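Local atomic coordinates of EIAV protease (Equine infectious anemia virus, PDB entry 1FMB), a protein that is a dimeric retroviral aspartyl protease that probably cleaves the viral polyproteins during virion maturation. Residues V32-H37 against P86-G91; L24-D29 against D93-L98. The protein carries 1 engineered substitution. All blocks are in the same frame, centred on the assembly; numbering follows the deposited sequence.

Contact 1 (V32-H37 against P86-G91); sequences VLTTAH and PVTILG. With HYB ([2-(2-methyl-propane-2-sulfonylmethyl)-3-naphthalen-1-yl-propionyl-valinyl]-phenylalaninol), chain B.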
loop_
_atom_site.group_PDB
_atom_site.type_symbol
_atom_site.label_atom_id
_atom_site.label_comp_id
_atom_site.label_asym_id
_atom_site.label_seq_id
_atom_site.Cartn_x
_atom_site.Cartn_y
_atom_site.Cartn_z
ATOM N N VAL A 32 -7.856 3.827 6.822
ATOM C CA VAL A 32 -7.497 4.578 8.018
ATOM C C VAL A 32 -7.514 6.080 7.771
ATOM O O VAL A 32 -6.956 6.637 6.840
ATOM C CB VAL A 32 -6.025 4.208 8.366
ATOM C CG1 VAL A 32 -5.659 4.808 9.751
ATOM C CG2 VAL A 32 -5.913 2.680 8.502
ATOM N N LEU A 33 -8.201 6.760 8.657
ATOM C CA LEU A 33 -8.251 8.244 8.597
ATOM C C LEU A 33 -7.163 8.699 9.587
ATOM O O LEU A 33 -7.021 8.177 10.724
ATOM C CB LEU A 33 -9.640 8.442 9.158
ATOM C CG LEU A 33 -10.418 9.730 9.172
ATOM C CD1 LEU A 33 -10.487 10.259 7.731
ATOM C CD2 LEU A 33 -11.783 9.422 9.780
ATOM N N THR A 34 -6.460 9.740 9.134
ATOM C CA THR A 34 -5.456 10.327 10.053
ATOM C C THR A 34 -6.240 11.069 11.135
ATOM O O THR A 34 -7.382 11.523 10.994
ATOM C CB THR A 34 -4.482 11.288 9.379
ATOM O OG1 THR A 34 -5.155 12.514 8.942
ATOM C CG2 THR A 34 -3.792 10.795 8.132
ATOM N N THR A 35 -5.699 11.188 12.344
ATOM C CA THR A 35 -6.387 11.922 13.408
ATOM C C THR A 35 -6.654 13.406 13.051
ATOM O O THR A 35 -7.709 13.900 13.508
ATOM C CB THR A 35 -5.429 11.913 14.615
ATOM O OG1 THR A 35 -5.125 10.542 14.934
ATOM C CG2 THR A 35 -6.076 12.644 15.786
ATOM N N ALA A 36 -5.775 14.062 12.317
ATOM C CA ALA A 36 -5.870 15.459 11.898
ATOM C C ALA A 36 -7.104 15.536 10.987
ATOM O O ALA A 36 -7.883 16.465 11.176
ATOM C CB ALA A 36 -4.696 15.991 11.102
ATOM N N HIS A 37 -7.331 14.553 10.098
ATOM C CA HIS A 37 -8.525 14.563 9.258
ATOM C C HIS A 37 -9.800 14.327 10.067
ATOM O O HIS A 37 -10.800 15.006 9.807
ATOM C CB HIS A 37 -8.422 13.540 8.118
ATOM C CG HIS A 37 -7.572 14.057 7.008
ATOM N ND1 HIS A 37 -7.200 13.288 5.918
ATOM C CD2 HIS A 37 -6.902 15.230 6.859
ATOM C CE1 HIS A 37 -6.476 14.002 5.086
ATOM N NE2 HIS A 37 -6.263 15.200 5.629
ATOM N N PRO A 86 0.605 9.549 8.554
ATOM C CA PRO A 86 0.810 10.727 7.734
ATOM C C PRO A 86 -0.236 10.970 6.679
ATOM O O PRO A 86 -0.260 12.087 6.179
ATOM C CB PRO A 86 2.127 10.366 6.986
ATOM C CG PRO A 86 2.727 9.369 7.904
ATOM C CD PRO A 86 1.602 8.499 8.376
ATOM N N VAL A 87 -1.030 9.935 6.316
ATOM C CA VAL A 87 -1.977 10.259 5.213
ATOM C C VAL A 87 -3.245 9.442 5.368
ATOM O O VAL A 87 -3.164 8.424 6.074
ATOM C CB VAL A 87 -1.231 9.887 3.907
ATOM C CG1 VAL A 87 -0.846 8.408 3.876
ATOM C CG2 VAL A 87 -1.995 10.191 2.633
ATOM N N THR A 88 -4.369 9.847 4.793
ATOM C CA THR A 88 -5.583 9.030 4.978
ATOM C C THR A 88 -5.575 8.069 3.778
ATOM O O THR A 88 -5.237 8.453 2.662
ATOM C CB THR A 88 -6.804 9.949 4.850
ATOM O OG1 THR A 88 -6.911 10.612 6.126
ATOM C CG2 THR A 88 -8.064 9.117 4.587
ATOM N N ILE A 89 -5.852 6.834 4.167
ATOM C CA ILE A 89 -5.814 5.689 3.236
ATOM C C ILE A 89 -7.111 4.956 3.071
ATOM O O ILE A 89 -7.824 4.571 3.998
ATOM C CB ILE A 89 -4.771 4.715 3.894
ATOM C CG1 ILE A 89 -3.392 5.370 3.964
ATOM C CG2 ILE A 89 -4.724 3.320 3.242
ATOM C CD1 ILE A 89 -2.339 4.515 4.604
ATOM N N LEU A 90 -7.479 4.762 1.805
ATOM C CA LEU A 90 -8.604 3.940 1.445
ATOM C C LEU A 90 -7.910 2.590 1.067
ATOM O O LEU A 90 -7.147 2.480 0.086
ATOM C CB LEU A 90 -9.310 4.507 0.200
ATOM C CG LEU A 90 -10.645 5.173 0.498
ATOM C CD1 LEU A 90 -10.696 5.931 1.801
ATOM C CD2 LEU A 90 -11.123 5.985 -0.698
ATOM N N GLY A 91 -8.173 1.568 1.885
ATOM C CA GLY A 91 -7.589 0.253 1.627
ATOM C C GLY A 91 -8.616 -0.615 0.874
ATOM O O GLY A 91 -9.692 -0.170 0.477
HETATM S S1 HYB B . 9.247 6.200 1.783
HETATM O O2 HYB B . 9.404 6.886 3.036
HETATM O O3 HYB B . 9.408 4.783 1.757
HETATM C C4 HYB B . 5.026 10.264 4.614
HETATM C C5 HYB B . 5.937 9.279 4.846
HETATM C C6 HYB B . 6.026 8.141 3.950
HETATM C C7 HYB B . 5.207 8.054 2.881
HETATM C C8 HYB B . 4.184 9.113 2.602
HETATM C C9 HYB B . 4.138 10.199 3.486
HETATM C C10 HYB B . 3.196 11.260 3.265
HETATM C C11 HYB B . 2.339 11.193 2.198
HETATM C C12 HYB B . 2.380 10.086 1.305
HETATM C C13 HYB B . 3.304 9.059 1.515
HETATM O O14 HYB B . 0.701 2.420 1.628
HETATM C C15 HYB B . 0.896 1.629 2.857
HETATM N N16 HYB B . 3.150 2.534 2.888
HETATM C C17 HYB B . 1.922 2.442 3.695
HETATM C C18 HYB B . 1.427 3.883 3.971
HETATM C C19 HYB B . 2.133 4.741 4.999
HETATM C C20 HYB B . 3.123 5.676 4.674
HETATM C C21 HYB B . 3.728 6.506 5.626
HETATM C C22 HYB B . 3.334 6.392 6.964
HETATM C C23 HYB B . 2.333 5.487 7.312
HETATM C C24 HYB B . 1.740 4.668 6.346
HETATM N N25 HYB B . 5.929 3.736 2.511
HETATM C C26 HYB B . 5.525 2.326 2.273
HETATM C C27 HYB B . 4.384 2.095 3.335
HETATM O O28 HYB B . 4.522 1.535 4.411
HETATM C C29 HYB B . 6.683 1.305 2.396
HETATM C C30 HYB B . 6.151 -0.135 2.492
HETATM C C31 HYB B . 7.601 1.524 1.171
HETATM C C32 HYB B . 6.141 4.647 1.521
HETATM O O33 HYB B . 5.985 4.391 0.321
HETATM C C34 HYB B . 6.503 6.069 2.000
HETATM C C35 HYB B . 5.190 6.884 1.881
HETATM C C36 HYB B . 7.654 6.713 1.161
HETATM C C37 HYB B . 10.424 6.129 -0.761
HETATM C C38 HYB B . 10.483 6.875 0.596
HETATM C C39 HYB B . 11.863 6.562 1.224
HETATM C C40 HYB B . 10.286 8.403 0.434
#

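Contact 2 (L24-D29 against D93-L98); sequences LDTGAD and DILQDL. With HYB ([2-(2-methyl-propane-2-sulfonylmethyl)-3-naphthalen-1-yl-propionyl-valinyl]-phenylalaninol), chain C.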
loop_
_atom_site.group_PDB
_atom_site.type_symbol
_atom_site.label_atom_id
_atom_site.label_comp_id
_atom_site.label_asym_id
_atom_site.label_seq_id
_atom_site.Cartn_x
_atom_site.Cartn_y
_atom_site.Cartn_z
ATOM N N LEU A 24 -5.121 5.748 -2.553
ATOM C CA LEU A 24 -5.804 4.497 -2.921
ATOM C C LEU A 24 -4.710 3.408 -2.799
ATOM O O LEU A 24 -3.727 3.369 -3.559
ATOM C CB LEU A 24 -6.255 4.565 -4.382
ATOM C CG LEU A 24 -7.126 5.848 -4.576
ATOM C CD1 LEU A 24 -7.548 5.962 -6.039
ATOM C CD2 LEU A 24 -8.295 5.723 -3.657
ATOM N N ASP A 25 -4.870 2.606 -1.781
ATOM C CA ASP A 25 -3.816 1.667 -1.393
ATOM C C ASP A 25 -4.149 0.188 -1.377
ATOM O O ASP A 25 -4.794 -0.344 -0.464
ATOM C CB ASP A 25 -3.367 2.140 0.015
ATOM C CG ASP A 25 -2.122 1.452 0.581
ATOM O OD1 ASP A 25 -1.564 0.598 -0.153
ATOM O OD2 ASP A 25 -1.888 1.753 1.759
ATOM N N THR A 26 -3.662 -0.470 -2.441
ATOM C CA THR A 26 -3.923 -1.944 -2.515
ATOM C C THR A 26 -3.146 -2.730 -1.452
ATOM O O THR A 26 -3.507 -3.915 -1.298
ATOM C CB THR A 26 -3.587 -2.546 -3.885
ATOM O OG1 THR A 26 -2.195 -2.285 -4.173
ATOM C CG2 THR A 26 -4.358 -1.807 -4.979
ATOM N N GLY A 27 -2.111 -2.201 -0.826
ATOM C CA GLY A 27 -1.389 -2.893 0.224
ATOM C C GLY A 27 -1.979 -2.660 1.593
ATOM O O GLY A 27 -1.371 -3.075 2.566
ATOM N N ALA A 28 -3.138 -2.029 1.791
ATOM C CA ALA A 28 -3.741 -1.771 3.089
ATOM C C ALA A 28 -4.982 -2.644 3.172
ATOM O O ALA A 28 -5.820 -2.616 2.243
ATOM C CB ALA A 28 -4.076 -0.271 3.250
ATOM N N ASP A 29 -5.029 -3.525 4.197
ATOM C CA ASP A 29 -6.221 -4.374 4.313
ATOM C C ASP A 29 -7.488 -3.620 4.678
ATOM O O ASP A 29 -8.582 -4.042 4.306
ATOM C CB ASP A 29 -6.095 -5.421 5.414
ATOM C CG ASP A 29 -5.022 -6.460 5.146
ATOM O OD1 ASP A 29 -4.516 -6.638 4.013
ATOM O OD2 ASP A 29 -4.757 -7.202 6.136
ATOM N N ASP A 93 -10.898 -2.818 1.769
ATOM C CA ASP A 93 -12.292 -2.900 2.176
ATOM C C ASP A 93 -13.106 -1.864 1.444
ATOM O O ASP A 93 -14.095 -2.244 0.825
ATOM C CB ASP A 93 -12.446 -2.779 3.700
ATOM C CG ASP A 93 -11.870 -1.480 4.257
ATOM O OD1 ASP A 93 -11.018 -0.806 3.680
ATOM O OD2 ASP A 93 -12.283 -1.045 5.349
ATOM N N ILE A 94 -12.671 -0.606 1.359
ATOM C CA ILE A 94 -13.422 0.428 0.661
ATOM C C ILE A 94 -13.187 0.412 -0.828
ATOM O O ILE A 94 -14.078 0.701 -1.656
ATOM C CB ILE A 94 -13.113 1.802 1.325
ATOM C CG1 ILE A 94 -13.798 1.813 2.681
ATOM C CG2 ILE A 94 -13.797 2.875 0.468
ATOM C CD1 ILE A 94 -13.675 3.071 3.510
ATOM N N LEU A 95 -11.981 0.063 -1.294
ATOM C CA LEU A 95 -11.723 -0.057 -2.716
ATOM C C LEU A 95 -12.651 -1.091 -3.375
ATOM O O LEU A 95 -13.077 -0.899 -4.506
ATOM C CB LEU A 95 -10.257 -0.453 -2.922
ATOM C CG LEU A 95 -9.249 0.666 -2.682
ATOM C CD1 LEU A 95 -7.830 0.189 -2.956
ATOM C CD2 LEU A 95 -9.524 1.962 -3.439
ATOM N N GLN A 96 -12.918 -2.218 -2.722
ATOM C CA GLN A 96 -13.789 -3.287 -3.200
ATOM C C GLN A 96 -15.201 -2.724 -3.340
ATOM O O GLN A 96 -15.910 -2.903 -4.361
ATOM C CB GLN A 96 -13.758 -4.478 -2.243
ATOM C CG GLN A 96 -14.552 -5.684 -2.704
ATOM C CD GLN A 96 -14.516 -6.868 -1.745
ATOM O OE1 GLN A 96 -13.775 -6.855 -0.766
ATOM N NE2 GLN A 96 -15.326 -7.891 -2.008
ATOM N N ASP A 97 -15.612 -1.970 -2.336
ATOM C CA ASP A 97 -16.930 -1.324 -2.348
ATOM C C ASP A 97 -17.063 -0.387 -3.553
ATOM O O ASP A 97 -18.108 -0.358 -4.197
ATOM C CB ASP A 97 -17.199 -0.459 -1.106
ATOM C CG ASP A 97 -17.473 -1.352 0.093
ATOM O OD1 ASP A 97 -17.976 -2.465 -0.172
ATOM O OD2 ASP A 97 -17.180 -1.005 1.258
ATOM N N LEU A 98 -16.060 0.410 -3.876
ATOM C CA LEU A 98 -16.068 1.326 -4.965
ATOM C C LEU A 98 -15.857 0.607 -6.307
ATOM O O LEU A 98 -15.978 1.321 -7.319
ATOM C CB LEU A 98 -15.013 2.456 -4.920
ATOM C CG LEU A 98 -15.253 3.437 -3.759
ATOM C CD1 LEU A 98 -14.066 4.353 -3.526
ATOM C CD2 LEU A 98 -16.487 4.286 -4.041
HETATM S S1 HYB C . -3.272 -4.700 9.712
HETATM O O2 HYB C . -2.279 -5.097 10.672
HETATM O O3 HYB C . -3.536 -3.308 9.541
HETATM C C4 HYB C . 1.892 -8.527 8.695
HETATM C C5 HYB C . 1.447 -7.425 9.360
HETATM C C6 HYB C . 0.552 -6.489 8.705
HETATM C C7 HYB C . 0.154 -6.708 7.434
HETATM C C8 HYB C . 0.634 -7.904 6.668
HETATM C C9 HYB C . 1.490 -8.786 7.341
HETATM C C10 HYB C . 1.969 -9.963 6.672
HETATM C C11 HYB C . 1.598 -10.204 5.375
HETATM C C12 HYB C . 0.737 -9.303 4.690
HETATM C C13 HYB C . 0.261 -8.164 5.345
HETATM O O14 HYB C . 1.163 -1.952 1.958
HETATM C C15 HYB C . 1.960 -0.912 2.636
HETATM N N16 HYB C . 0.771 -1.549 4.657
HETATM C C17 HYB C . 2.126 -1.426 4.093
HETATM C C18 HYB C . 2.788 -2.824 4.138
HETATM C C19 HYB C . 3.299 -3.377 5.453
HETATM C C20 HYB C . 2.561 -4.249 6.261
HETATM C C21 HYB C . 3.066 -4.800 7.445
HETATM C C22 HYB C . 4.364 -4.459 7.845
HETATM C C23 HYB C . 5.130 -3.614 7.046
HETATM C C24 HYB C . 4.608 -3.075 5.867
HETATM N N25 HYB C . -1.019 -2.503 6.936
HETATM C C26 HYB C . -1.126 -1.221 6.192
HETATM C C27 HYB C . 0.371 -0.902 5.812
HETATM O O28 HYB C . 1.100 -0.124 6.406
HETATM C C29 HYB C . -1.805 -0.080 6.989
HETATM C C30 HYB C . -1.571 1.285 6.320
HETATM C C31 HYB C . -3.304 -0.445 7.096
HETATM C C32 HYB C . -1.845 -3.568 6.745
HETATM O O33 HYB C . -2.750 -3.579 5.902
HETATM C C34 HYB C . -1.519 -4.818 7.590
HETATM C C35 HYB C . -0.767 -5.774 6.629
HETATM C C36 HYB C . -2.796 -5.493 8.186
HETATM C C37 HYB C . -6.017 -5.022 9.240
HETATM C C38 HYB C . -4.876 -5.467 10.190
HETATM C C39 HYB C . -5.204 -4.889 11.589
HETATM C C40 HYB C . -4.732 -7.008 10.252
#

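Contact 1 (V32-H37 against P86-G91)
With OG1 anti to its carbonyl carbon (chi1 -80°), Thr88 presents its hydroxyl to Thr34 and His37, while His37 CG, likewise anti to its own carbonyl carbon, brings the imidazole up to meet it. His37 ND1 lies 2.7 Å from Thr88 OG1, a hydrogen bond in which either atom may be the donor; the hydroxyl sits at the ring edge, near its plane. The same oxygen accepts from Thr34 N over 3.2 Å, almost straight at 172°. Thr88 CG2, anti to the backbone N, rests 3.5 Å from Val32 O. One residue further on, Val32 and Ile89 form a single antiparallel hydrogen-bonded bridge: Val32 N to Ile89 O and Ile89 N to Val32 O, both 2.9 Å. Thr34 is also the N-cap of helix 35-40; its OG1 accepts from His37 N and lies 3.4 Å above one face of the imidazole, toward the rim. On the inhibitor side, Ile89 CD1 reaches C18 of HYB (chain B) at 3.9 Å. A buried threonine hydroxyl thus takes over from the backbone where the pairing stops; its two bonds would fix its rotation, and they fasten segment 86-91 to the strand-to-helix turn.

Contact 2 (L24-D29 against D93-L98)
Asp29 N donates to O33 of HYB (chain C) over 2.8 Å at 172°, nearly straight. Earlier in the loop, Gly27 O is approached by two groups of the same inhibitor copy: the hydroxyl O14 at 2.8 Å, whose proton has another acceptor within reach, and N16 in a weak bond of 3.4 Å. Backbone atoms thus carry much of the inhibitor's polar grip here. The loop that offers them is a type I turn from Asp25 to Ala28, reinforced by an Asx turn in which Gly27 N donates to Asp25 OD1, 2.9 Å away and met from above the carboxylate plane. Asp25 OD2 is hydrogen-bonded to O14 of the other inhibitor copy, HYB (chain B). Behind this, the helix 92-97 packs through Leu95. Its CG stands anti to the carbonyl carbon (chi1 -74°), and the two methyls divide the work: CD2 meets Leu24 CD2 at 4.0 Å, the two side chains crossing obliquely, while CD1 lies 4.0 Å from both Asp25 N and Asp25 O. Where the end of 24-29 nears the start of 93-98, Asp29 O lies 3.6 Å from Asp93 N, not a hydrogen bond. Asp29 OD1 makes a salt bridge to Arg92 and OD2 one to Arg8 of the second subunit, whose Leu24 O bonds to Thr26 OG1. Asp-Thr-Gly is the catalytic signature of retroviral proteases. No hydrogen bond joins 24-29 to 93-98: the contact is largely apolar, with Arg92 supplying a polar link, while several polar groups of the turn bind the inhibitor or the second subunit.

In the fold
Contact 1 is nested within the chain loop that contact 2 closes, and their centres lie about 13 Å apart. Strand 89-90 joins them: helix 92-97 follows it in the chain, and Leu90 O lies 2.9 Å from Asp25 N in a probable hydrogen bond, with Leu95 CD1 packed 3.9 Å from the same oxygen. Ile89 CG2 packs 3.6 Å from both Asp25 OD2 and Ala28 CB. Ile89 therefore bears on the Asp25 carboxylate from contact 1, while Leu95 lies against the Asp25 backbone from contact 2. Ile89, Gly27, Ala28 and Asp29 all belong to the inhibitor pocket, to which the second subunit also contributes.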